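Local coordinates for protein beta-galactosidase (Trichoderma reesei, PDB 3OG2) that probably hydrolyses terminal, non-reducing beta-D-galactose residues from beta-D-galactosides, as a family 35 glycoside hydrolase built on a TIM barrel, at residues R88-G93 against E830-V835; G93-E98 against T328-L333; V835-L840 against F852-P857; L921-F926 against F941-G946. One frame throughout, in Å; residues are numbered along the deposited sequence. Where two conformers were deposited one is given.

Contact 1. Residues R88-G93 against E830-V835; sequences RFRADG and EDYRDV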
# COMPACT_ATOMS: atom_id res chain seq x y z
N ARG A 88 -1.90 2.18 -27.74
CA ARG A 88 -2.47 0.82 -27.52
C ARG A 88 -2.76 0.61 -26.06
O ARG A 88 -1.96 0.14 -25.27
CB ARG A 88 -1.53 -0.27 -28.04
CG ARG A 88 -2.17 -1.64 -28.05
CD ARG A 88 -3.46 -1.75 -28.84
NE ARG A 88 -3.82 -3.16 -28.98
CZ ARG A 88 -4.67 -3.89 -28.28
NH1 ARG A 88 -5.34 -3.31 -27.28
NH2 ARG A 88 -4.86 -5.18 -28.58
N PHE A 89 -3.95 1.04 -25.63
CA PHE A 89 -4.34 0.84 -24.25
C PHE A 89 -4.68 -0.63 -24.09
O PHE A 89 -5.45 -1.19 -24.90
CB PHE A 89 -5.58 1.69 -23.99
CG PHE A 89 -6.15 1.49 -22.58
CD1 PHE A 89 -5.65 2.29 -21.52
CD2 PHE A 89 -7.15 0.56 -22.35
CE1 PHE A 89 -6.14 2.13 -20.24
CE2 PHE A 89 -7.63 0.40 -21.05
CZ PHE A 89 -7.14 1.20 -20.02
N ARG A 90 -4.19 -1.25 -23.02
CA ARG A 90 -4.46 -2.65 -22.76
C ARG A 90 -4.65 -2.83 -21.25
O ARG A 90 -3.67 -2.54 -20.52
CB ARG A 90 -3.30 -3.55 -23.15
CG ARG A 90 -2.88 -3.62 -24.58
CD ARG A 90 -1.76 -4.70 -24.64
NE ARG A 90 -1.40 -4.95 -26.01
CZ ARG A 90 -1.94 -5.94 -26.72
NH1 ARG A 90 -2.84 -6.80 -26.22
NH2 ARG A 90 -1.52 -6.06 -27.97
N ALA A 91 -5.83 -3.24 -20.81
CA ALA A 91 -6.07 -3.47 -19.37
C ALA A 91 -6.79 -4.82 -19.25
O ALA A 91 -7.97 -4.88 -18.86
CB ALA A 91 -6.82 -2.31 -18.70
N ASP A 92 -6.04 -5.87 -19.63
CA ASP A 92 -6.59 -7.20 -19.65
C ASP A 92 -5.90 -8.10 -18.65
O ASP A 92 -4.81 -7.75 -18.22
CB ASP A 92 -6.39 -7.80 -21.07
CG ASP A 92 -7.07 -6.91 -22.11
OD1 ASP A 92 -8.24 -6.48 -21.89
OD2 ASP A 92 -6.44 -6.66 -23.16
N GLY A 93 -6.53 -9.25 -18.32
CA GLY A 93 -5.82 -10.19 -17.46
C GLY A 93 -5.48 -9.58 -16.12
O GLY A 93 -6.34 -8.99 -15.44
N GLU A 830 8.71 -0.95 -27.13
CA GLU A 830 7.29 -0.72 -26.92
C GLU A 830 6.46 -1.79 -27.59
O GLU A 830 5.29 -1.94 -27.17
CB GLU A 830 6.88 0.68 -27.45
CG GLU A 830 7.54 1.73 -26.53
CD GLU A 830 7.66 3.10 -27.13
OE1 GLU A 830 7.20 3.40 -28.26
OE2 GLU A 830 8.27 3.95 -26.44
N ASP A 831 7.01 -2.52 -28.55
CA ASP A 831 6.35 -3.76 -29.05
C ASP A 831 6.80 -4.89 -28.13
O ASP A 831 7.44 -5.87 -28.58
CB ASP A 831 6.72 -3.98 -30.50
CG ASP A 831 6.17 -2.86 -31.35
OD1 ASP A 831 4.96 -2.58 -31.30
OD2 ASP A 831 6.95 -2.23 -32.07
N TYR A 832 6.49 -4.77 -26.84
CA TYR A 832 7.05 -5.72 -25.87
C TYR A 832 6.47 -7.10 -26.06
O TYR A 832 5.36 -7.31 -26.57
CB TYR A 832 6.83 -5.18 -24.44
CG TYR A 832 5.38 -4.93 -24.07
CD1 TYR A 832 4.79 -3.69 -24.37
CD2 TYR A 832 4.65 -5.88 -23.39
CE1 TYR A 832 3.47 -3.42 -24.03
CE2 TYR A 832 3.32 -5.64 -23.03
CZ TYR A 832 2.74 -4.41 -23.36
OH TYR A 832 1.42 -4.17 -22.99
N ARG A 833 7.22 -8.13 -25.69
CA ARG A 833 6.85 -9.50 -26.07
C ARG A 833 5.89 -10.17 -25.14
O ARG A 833 5.21 -11.12 -25.56
CB ARG A 833 8.13 -10.34 -26.21
CG ARG A 833 9.03 -9.90 -27.34
CD ARG A 833 8.33 -10.00 -28.71
NE ARG A 833 9.28 -9.74 -29.80
CZ ARG A 833 9.79 -10.65 -30.59
NH1 ARG A 833 9.46 -11.93 -30.44
NH2 ARG A 833 10.64 -10.26 -31.54
N ASP A 834 5.79 -9.76 -23.88
CA ASP A 834 4.92 -10.49 -22.93
C ASP A 834 3.69 -9.68 -22.63
O ASP A 834 3.66 -8.85 -21.69
CB ASP A 834 5.73 -10.80 -21.68
CG ASP A 834 5.00 -11.80 -20.80
OD1 ASP A 834 3.75 -11.94 -20.88
OD2 ASP A 834 5.70 -12.45 -19.99
N VAL A 835 2.64 -9.86 -23.46
CA VAL A 835 1.45 -9.06 -23.21
C VAL A 835 0.82 -9.45 -21.90
O VAL A 835 0.21 -8.61 -21.25
CB VAL A 835 0.46 -9.26 -24.36
CG1 VAL A 835 -0.89 -8.59 -24.09
CG2 VAL A 835 1.11 -8.74 -25.65
O HOH W 1 0.59 -3.46 -26.29
O HOH W 2 -2.30 -8.63 -20.15
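Arg90 meets Val835 and Tyr832 where a loop of the TIM-barrel domain, between helix 79-82 and helix 98-107, touches the long loop that follows strand 820-824. The valine comes in at about a right angle over one face of the guanidinium, and its CG1 approaches Arg90 NH1 to 3.4 Å. The phenol arrives from another quarter: Arg90 and Tyr832 slide past each other in opposite directions, with OH 3.6 Å from Arg90 CD and the ring turned 75° from the guanidinium plane. One water, in the guanidinium plane, accepts from Arg90 NE and has a weak link to Tyr832 OH. An arginine suits this surface seam because its CD can pass the tyrosine hydroxyl while a methyl rests over the face of its flat head. Beyond CG, which stands beside the backbone N (chi1 -62°), the chain runs extended to NE and spans the gap. The other face of the Arg90 guanidinium carries Arg88 NH2, 3.2 Å above its plane. Solvent probably softens the closeness of these two charges. An alanine in place of Arg90 is likely to leave Val835 without the flat surface it rests on and the water without its NE donor. Further out, Tyr832 leans on Asn826 and Pro839, and Phe89 anchors the barrel loop against helix 144-163, stacking on His156. A second water bridges the backbones, donating to Val835 O at 2.7 Å and to Asp92 O at 3.3 Å.

Contact 2. Residues G93-E98 against T328-L333; sequences GIFSLE and TNWGNL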
# COMPACT_ATOMS: atom_id res chain seq x y z
N GLY A 93 -6.53 -9.25 -18.32
CA GLY A 93 -5.82 -10.19 -17.46
C GLY A 93 -5.48 -9.58 -16.12
O GLY A 93 -6.34 -8.99 -15.44
N ILE A 94 -4.22 -9.70 -15.71
CA ILE A 94 -3.83 -9.18 -14.38
C ILE A 94 -3.93 -7.66 -14.34
O ILE A 94 -3.84 -7.10 -13.23
CB ILE A 94 -2.44 -9.66 -13.96
CG1 ILE A 94 -1.34 -9.05 -14.86
CG2 ILE A 94 -2.39 -11.17 -13.93
CD1 ILE A 94 0.06 -9.54 -14.56
N PHE A 95 -4.07 -6.99 -15.49
CA PHE A 95 -4.19 -5.52 -15.53
C PHE A 95 -5.64 -5.06 -15.59
O PHE A 95 -5.88 -3.86 -15.53
CB PHE A 95 -3.43 -4.97 -16.72
CG PHE A 95 -1.95 -5.33 -16.58
CD1 PHE A 95 -1.15 -4.71 -15.64
CD2 PHE A 95 -1.36 -6.30 -17.39
CE1 PHE A 95 0.18 -5.00 -15.48
CE2 PHE A 95 -0.01 -6.64 -17.22
CZ PHE A 95 0.76 -5.99 -16.25
N SER A 96 -6.59 -5.98 -15.72
CA SER A 96 -8.00 -5.57 -15.65
C SER A 96 -8.39 -5.11 -14.26
O SER A 96 -8.04 -5.74 -13.24
CB SER A 96 -8.86 -6.77 -16.01
OG SER A 96 -10.25 -6.44 -15.90
N LEU A 97 -9.19 -4.05 -14.20
CA LEU A 97 -9.75 -3.64 -12.92
C LEU A 97 -11.02 -4.38 -12.57
O LEU A 97 -11.54 -4.26 -11.47
CB LEU A 97 -10.08 -2.14 -12.99
CG LEU A 97 -8.87 -1.21 -12.95
CD1 LEU A 97 -9.27 0.23 -13.11
CD2 LEU A 97 -8.11 -1.40 -11.63
N GLU A 98 -11.57 -5.15 -13.50
CA GLU A 98 -12.88 -5.74 -13.23
C GLU A 98 -12.85 -6.67 -12.01
O GLU A 98 -13.78 -6.58 -11.19
CB GLU A 98 -13.42 -6.44 -14.48
CG GLU A 98 -13.59 -5.48 -15.64
CD GLU A 98 -14.27 -4.16 -15.35
OE1 GLU A 98 -15.32 -4.16 -14.69
OE2 GLU A 98 -13.73 -3.12 -15.78
N THR A 328 3.68 -5.15 -3.73
CA THR A 328 5.05 -5.35 -4.20
C THR A 328 5.29 -4.63 -5.51
O THR A 328 4.42 -4.68 -6.41
CB THR A 328 5.27 -6.87 -4.43
OG1 THR A 328 4.95 -7.54 -3.16
CG2 THR A 328 6.70 -7.19 -4.77
N ASN A 329 6.46 -4.01 -5.64
CA ASN A 329 6.87 -3.42 -6.92
C ASN A 329 7.46 -4.51 -7.82
O ASN A 329 8.69 -4.47 -8.13
CB ASN A 329 7.90 -2.31 -6.67
CG ASN A 329 7.37 -1.23 -5.77
OD1 ASN A 329 6.25 -0.73 -5.98
ND2 ASN A 329 8.12 -0.89 -4.72
N TRP A 330 6.65 -5.48 -8.20
CA TRP A 330 7.13 -6.54 -9.08
C TRP A 330 7.37 -5.99 -10.46
O TRP A 330 6.91 -4.90 -10.85
CB TRP A 330 6.08 -7.70 -9.06
CG TRP A 330 4.80 -7.24 -9.72
CD1 TRP A 330 3.76 -6.57 -9.16
CD2 TRP A 330 4.48 -7.44 -11.11
NE1 TRP A 330 2.81 -6.34 -10.12
CE2 TRP A 330 3.22 -6.84 -11.33
CE3 TRP A 330 5.14 -8.03 -12.20
CZ2 TRP A 330 2.59 -6.84 -12.58
CZ3 TRP A 330 4.52 -8.02 -13.43
CH2 TRP A 330 3.28 -7.44 -13.60
N GLY A 331 8.13 -6.75 -11.26
CA GLY A 331 8.22 -6.43 -12.70
C GLY A 331 8.70 -5.02 -12.99
O GLY A 331 8.21 -4.40 -13.92
N ASN A 332 9.67 -4.51 -12.24
CA ASN A 332 10.26 -3.19 -12.47
C ASN A 332 9.23 -2.07 -12.38
O ASN A 332 9.52 -0.95 -12.89
CB ASN A 332 10.97 -3.13 -13.83
CG ASN A 332 12.04 -4.19 -13.91
OD1 ASN A 332 12.96 -4.24 -13.06
ND2 ASN A 332 11.95 -5.00 -14.95
N LEU A 333 8.09 -2.25 -11.73
CA LEU A 333 7.10 -1.13 -11.81
C LEU A 333 7.50 0.01 -10.91
O LEU A 333 6.91 1.09 -11.07
CB LEU A 333 5.68 -1.65 -11.53
CG LEU A 333 5.35 -2.09 -10.11
CD1 LEU A 333 4.89 -0.92 -9.24
CD2 LEU A 333 4.20 -3.11 -10.13
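This is a small, buried, apolar contact between two loops of the TIM-barrel domain, in which Ile94 and Phe95 meet the six-membered ring of Trp330. Phe95 CZ lies at the indole edge, near its plane, 3.9 Å from Trp330 CH2. Ile94, running head-on toward the tryptophan, brings CD1 obliquely to the same carbon, 4.0 Å away. Ile94 CG1 also sits over a face of the Phe95 ring. Tryptophan suits the place, turning broad apolar rings inward (chi1 68°, CG between the backbone N and the carbonyl carbon) while NE1 is held by Phe50 O. Phe926, edge-to-face, and Tyr928, its ring about 15° from the indole plane, bring strand 926-932 against it. Trp330 opens a type I' beta turn closed by Leu333 N bonding to Trp330 O. Gly331 fits the turn's positive phi, and a side chain there would collide with Trp330 CE3. A serine in place of Trp330 would probably open a gap beside Ile94 and Phe95 and leave Phe50 O without its indole donor. Ile94 and Phe95 form a short 3-10 turn, in which Ser96 N bonds to Gly93 O. Ser96 then caps the start of helix 98-107, its OG accepting from Glu98 N at 3.0 Å.

Contact 3. Residues V835-L840 against F852-P857; sequences VFRGPL and FHLPSP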
# COMPACT_ATOMS: atom_id res chain seq x y z
N VAL A 835 2.64 -9.86 -23.46
CA VAL A 835 1.45 -9.06 -23.21
C VAL A 835 0.82 -9.45 -21.90
O VAL A 835 0.21 -8.61 -21.25
CB VAL A 835 0.46 -9.26 -24.36
CG1 VAL A 835 -0.89 -8.59 -24.09
CG2 VAL A 835 1.11 -8.74 -25.65
N PHE A 836 0.94 -10.70 -21.47
CA PHE A 836 0.30 -11.10 -20.22
C PHE A 836 0.95 -10.42 -19.01
O PHE A 836 0.22 -10.03 -18.10
CB PHE A 836 0.43 -12.62 -20.10
CG PHE A 836 -0.45 -13.17 -18.98
CD1 PHE A 836 0.00 -13.24 -17.66
CD2 PHE A 836 -1.74 -13.65 -19.27
CE1 PHE A 836 -0.76 -13.74 -16.64
CE2 PHE A 836 -2.48 -14.19 -18.21
CZ PHE A 836 -2.01 -14.27 -16.90
N ARG A 837 2.27 -10.36 -18.97
CA ARG A 837 2.96 -9.83 -17.77
C ARG A 837 3.26 -8.35 -17.90
O ARG A 837 3.69 -7.76 -16.89
CB ARG A 837 4.23 -10.65 -17.49
CG ARG A 837 3.90 -12.14 -17.26
CD ARG A 837 5.13 -12.90 -16.79
NE ARG A 837 4.89 -14.35 -16.61
CZ ARG A 837 4.71 -15.20 -17.60
NH1 ARG A 837 4.70 -14.88 -18.88
NH2 ARG A 837 4.52 -16.49 -17.32
N GLY A 838 3.01 -7.74 -19.05
CA GLY A 838 3.02 -6.29 -19.15
C GLY A 838 4.34 -5.72 -19.62
O GLY A 838 5.33 -6.43 -19.84
N PRO A 839 4.33 -4.40 -19.80
CA PRO A 839 5.40 -3.73 -20.53
C PRO A 839 6.70 -3.56 -19.72
O PRO A 839 7.69 -3.19 -20.35
CB PRO A 839 4.82 -2.33 -20.85
CG PRO A 839 3.74 -2.12 -19.79
CD PRO A 839 3.18 -3.49 -19.50
N LEU A 840 6.70 -3.74 -18.41
CA LEU A 840 7.88 -3.40 -17.60
C LEU A 840 8.56 -4.66 -17.03
O LEU A 840 9.71 -4.56 -16.60
CB LEU A 840 7.50 -2.48 -16.44
CG LEU A 840 6.75 -1.20 -16.88
CD1 LEU A 840 6.50 -0.33 -15.67
CD2 LEU A 840 7.57 -0.44 -17.94
N PHE A 852 13.94 -16.80 -21.52
CA PHE A 852 14.42 -17.93 -20.71
C PHE A 852 13.98 -17.84 -19.26
O PHE A 852 14.10 -18.84 -18.56
CB PHE A 852 15.93 -18.08 -20.74
CG PHE A 852 16.50 -18.49 -22.09
CD1 PHE A 852 15.68 -19.00 -23.09
CD2 PHE A 852 17.85 -18.34 -22.33
CE1 PHE A 852 16.25 -19.38 -24.32
CE2 PHE A 852 18.43 -18.76 -23.52
CZ PHE A 852 17.62 -19.28 -24.52
N HIS A 853 13.44 -16.72 -18.79
CA HIS A 853 12.82 -16.59 -17.49
C HIS A 853 11.42 -17.15 -17.43
O HIS A 853 10.82 -17.15 -16.33
CB HIS A 853 12.78 -15.10 -17.10
CG HIS A 853 12.01 -14.28 -18.08
ND1 HIS A 853 10.79 -13.65 -17.87
CD2 HIS A 853 12.41 -14.00 -19.34
CE1 HIS A 853 10.48 -13.01 -19.02
NE2 HIS A 853 11.46 -13.24 -19.89
N LEU A 854 10.85 -17.58 -18.53
CA LEU A 854 9.48 -18.03 -18.53
C LEU A 854 9.35 -19.49 -18.11
O LEU A 854 10.34 -20.22 -18.15
CB LEU A 854 8.85 -17.83 -19.93
CG LEU A 854 8.81 -16.36 -20.38
CD1 LEU A 854 8.43 -16.30 -21.86
CD2 LEU A 854 7.86 -15.57 -19.53
N PRO A 855 8.17 -19.90 -17.65
CA PRO A 855 8.02 -21.30 -17.20
C PRO A 855 8.38 -22.27 -18.31
O PRO A 855 8.16 -22.05 -19.51
CB PRO A 855 6.54 -21.40 -16.87
CG PRO A 855 6.16 -19.99 -16.50
CD PRO A 855 6.97 -19.08 -17.39
N SER A 856 8.92 -23.42 -17.90
CA SER A 856 9.30 -24.49 -18.83
C SER A 856 10.30 -24.02 -19.90
O SER A 856 10.10 -24.09 -21.12
CB SER A 856 8.06 -25.06 -19.52
OG SER A 856 7.18 -25.63 -18.60
N PRO A 857 11.44 -23.50 -19.47
CA PRO A 857 12.41 -22.95 -20.42
C PRO A 857 13.09 -24.08 -21.19
O PRO A 857 12.99 -25.25 -20.75
CB PRO A 857 13.44 -22.29 -19.49
CG PRO A 857 13.37 -23.15 -18.24
CD PRO A 857 11.90 -23.43 -18.06
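Arg837 NH2 donates to two carbonyl oxygens, Pro994 O and Asn924 O, while also lying 3.6 Å from Pro855 CD; NH1 forms a salt bridge with Asp834 OD2 and meets Leu854 CD2 at 3.3 Å. That methyl stands over one face of the guanidinium, 3.3 Å above the plane and displaced toward the rim. Pro855 comes from the opposite direction to the arginine chain, bringing its CD and CG to the NH2 end. The side chain reaches them by running extended from CG to NE (chi2 -172°). The contact brackets helix 846-850, since the two loops lie on either side of it in sequence, and the second belongs to an all-beta domain of the enzyme. Arginine suits the place because its planar head can bond outward through its N-H groups while the face takes aliphatic carbon. Leucine and proline provide that carbon, and Pro855 in turn packs on Trp955. The group is buried, and Asp834 probably offsets its charge. Residues 835-837, Arg837 included, have helical backbone angles, and the chain then turns at Gly838, whose backbone angles (phi 95°, psi 176°) would jam a CB against the preceding carbonyl oxygen. A CB there would also run into Pro839 CD.

Contact 4. Residues L921-F926 against F941-G946; sequences LYVNGF and FPVPEG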
# COMPACT_ATOMS: atom_id res chain seq x y z
N LEU A 921 15.16 -11.95 -9.28
CA LEU A 921 14.39 -13.14 -8.91
C LEU A 921 13.17 -13.25 -9.83
O LEU A 921 12.42 -12.27 -9.92
CB LEU A 921 13.95 -13.03 -7.44
CG LEU A 921 13.00 -14.13 -6.97
CD1 LEU A 921 13.69 -15.50 -6.90
CD2 LEU A 921 12.48 -13.73 -5.58
N TYR A 922 12.95 -14.37 -10.47
CA TYR A 922 11.78 -14.62 -11.27
C TYR A 922 11.03 -15.81 -10.71
O TYR A 922 11.64 -16.80 -10.28
CB TYR A 922 12.20 -14.91 -12.69
CG TYR A 922 12.53 -13.70 -13.51
CD1 TYR A 922 11.47 -13.17 -14.26
CD2 TYR A 922 13.76 -13.08 -13.65
CE1 TYR A 922 11.50 -12.09 -15.10
CE2 TYR A 922 13.80 -11.94 -14.52
CZ TYR A 922 12.72 -11.46 -15.20
OH TYR A 922 12.77 -10.37 -16.09
N VAL A 923 9.73 -15.68 -10.69
CA VAL A 923 8.85 -16.80 -10.30
C VAL A 923 7.79 -16.97 -11.38
O VAL A 923 6.97 -16.05 -11.57
CB VAL A 923 8.23 -16.58 -8.93
CG1 VAL A 923 7.27 -17.76 -8.65
CG2 VAL A 923 9.33 -16.44 -7.88
N ASN A 924 7.75 -18.07 -12.08
CA ASN A 924 6.82 -18.35 -13.15
C ASN A 924 6.73 -17.19 -14.12
O ASN A 924 5.67 -16.81 -14.62
CB ASN A 924 5.43 -18.69 -12.57
CG ASN A 924 5.51 -20.00 -11.80
OD1 ASN A 924 6.24 -20.92 -12.20
ND2 ASN A 924 4.80 -20.13 -10.70
N GLY A 925 7.92 -16.66 -14.40
CA GLY A 925 8.07 -15.63 -15.43
C GLY A 925 7.88 -14.20 -14.91
O GLY A 925 8.22 -13.25 -15.64
N PHE A 926 7.33 -14.03 -13.71
CA PHE A 926 7.18 -12.70 -13.10
C PHE A 926 8.44 -12.30 -12.35
O PHE A 926 8.92 -13.07 -11.51
CB PHE A 926 6.03 -12.74 -12.10
CG PHE A 926 4.65 -12.84 -12.77
CD1 PHE A 926 4.10 -14.05 -13.12
CD2 PHE A 926 3.97 -11.64 -13.02
CE1 PHE A 926 2.83 -14.11 -13.72
CE2 PHE A 926 2.71 -11.70 -13.60
CZ PHE A 926 2.16 -12.91 -13.96
N PHE A 941 12.14 -11.75 -0.04
CA PHE A 941 11.30 -11.41 -1.20
C PHE A 941 10.03 -12.23 -1.17
O PHE A 941 10.06 -13.38 -1.61
CB PHE A 941 12.08 -11.67 -2.53
CG PHE A 941 13.24 -10.69 -2.61
CD1 PHE A 941 14.47 -10.93 -2.04
CD2 PHE A 941 13.06 -9.46 -3.29
CE1 PHE A 941 15.54 -10.02 -2.15
CE2 PHE A 941 14.13 -8.55 -3.43
CZ PHE A 941 15.34 -8.82 -2.85
N PRO A 942 8.94 -11.69 -0.63
CA PRO A 942 7.68 -12.48 -0.60
C PRO A 942 7.12 -12.57 -2.00
O PRO A 942 7.28 -11.64 -2.84
CB PRO A 942 6.74 -11.61 0.24
CG PRO A 942 7.28 -10.23 0.11
CD PRO A 942 8.78 -10.38 -0.00
N VAL A 943 6.48 -13.68 -2.31
CA VAL A 943 5.83 -13.92 -3.60
C VAL A 943 4.47 -14.48 -3.30
O VAL A 943 4.44 -15.48 -2.59
CB VAL A 943 6.65 -14.83 -4.52
CG1 VAL A 943 5.93 -14.98 -5.85
CG2 VAL A 943 8.06 -14.23 -4.69
N PRO A 944 3.37 -13.90 -3.78
CA PRO A 944 2.07 -14.41 -3.35
C PRO A 944 1.66 -15.73 -3.98
O PRO A 944 1.96 -16.03 -5.12
CB PRO A 944 1.10 -13.34 -3.86
CG PRO A 944 1.81 -12.72 -5.02
CD PRO A 944 3.29 -12.76 -4.70
N GLU A 945 0.90 -16.53 -3.17
CA GLU A 945 0.12 -17.60 -3.75
C GLU A 945 -0.70 -17.05 -4.91
O GLU A 945 -1.22 -15.94 -4.80
CB GLU A 945 -0.82 -18.17 -2.65
CG GLU A 945 -1.56 -19.42 -3.11
CD GLU A 945 -2.45 -19.94 -2.01
OE1 GLU A 945 -2.19 -19.66 -0.81
OE2 GLU A 945 -3.42 -20.66 -2.33
N GLY A 946 -0.78 -17.78 -6.02
CA GLY A 946 -1.43 -17.21 -7.22
C GLY A 946 -0.35 -17.03 -8.24
O GLY A 946 -0.41 -17.55 -9.37
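Two facing sheets of a beta sandwich meet here: strand 917-923, from a five-stranded antiparallel sheet, packs its inward side chains against those of strand 940-943, which pairs with strand 900-908 in the other sheet. The two strands run in the same direction, with CA atoms 8.5 Å apart at Leu921 and Phe941 and 7.9 Å apart at Val923 and Val943, a separation that side chains must bridge. Leu921 and Phe941 slide past each other in opposite directions, so Leu921 CD2 touches Phe941 CB at 3.7 Å; the Phe941 side chain also packs against Tyr931. Leu921 reaches across because its CG lies anti to the backbone N (chi1 174°). Val923 and Val943 instead point tip to tip, their CG2 methyls 4.1 Å apart, while Val943 CG1 touches both CB and CG1 of Val923. Branched valines favour extended backbone and fill this space without a long chain; Phe906 from strand 900-908 packs against Leu921, Val923 and Val943 alike. Strand alternation turns Pro942 away, and Tyr922 bonds elsewhere, to Glu848. After Val923 the chain reverses in a type I' turn through Asn924 and Gly925, both with positive phi, which returns Phe926 N to Val923 O at 3.0 Å and starts strand 926-932. Asn924 is fixed by Trp955, Asn954 and Ile947. The side chain of Phe941 lies about 7 Å from a glycan N-acetylglucosamine. Side chains from two facing sheets meeting in a shared apolar core make a beta sandwich, consistent with the jelly-roll fold of the galactose-binding-domain clan to which this all-beta domain belongs.

The four contacts form a continuous patch where the TIM barrel meets the C-terminal all-beta region. Contacts 1 and 2 share Gly93, and contacts 1 and 3 share Val835; in each pair the centres lie 12 Å apart. Between contacts 2 and 3, Asn332 ND2 probably bonds to Leu840 O at 2.8 Å. Contacts 3 and 4 are joined by the Arg837 NH2 to Asn924 O bond of contact 3, 3.0 Å long, and contacts 2 and 4 by Ile94 CD1 against Phe926 CE2, 3.5 Å. Contact 2 comes closest to the galactose site, yet the Phe95 side chain is about 12 Å from that of Ile119 and does not line it. The other three lie away from the annotated sites.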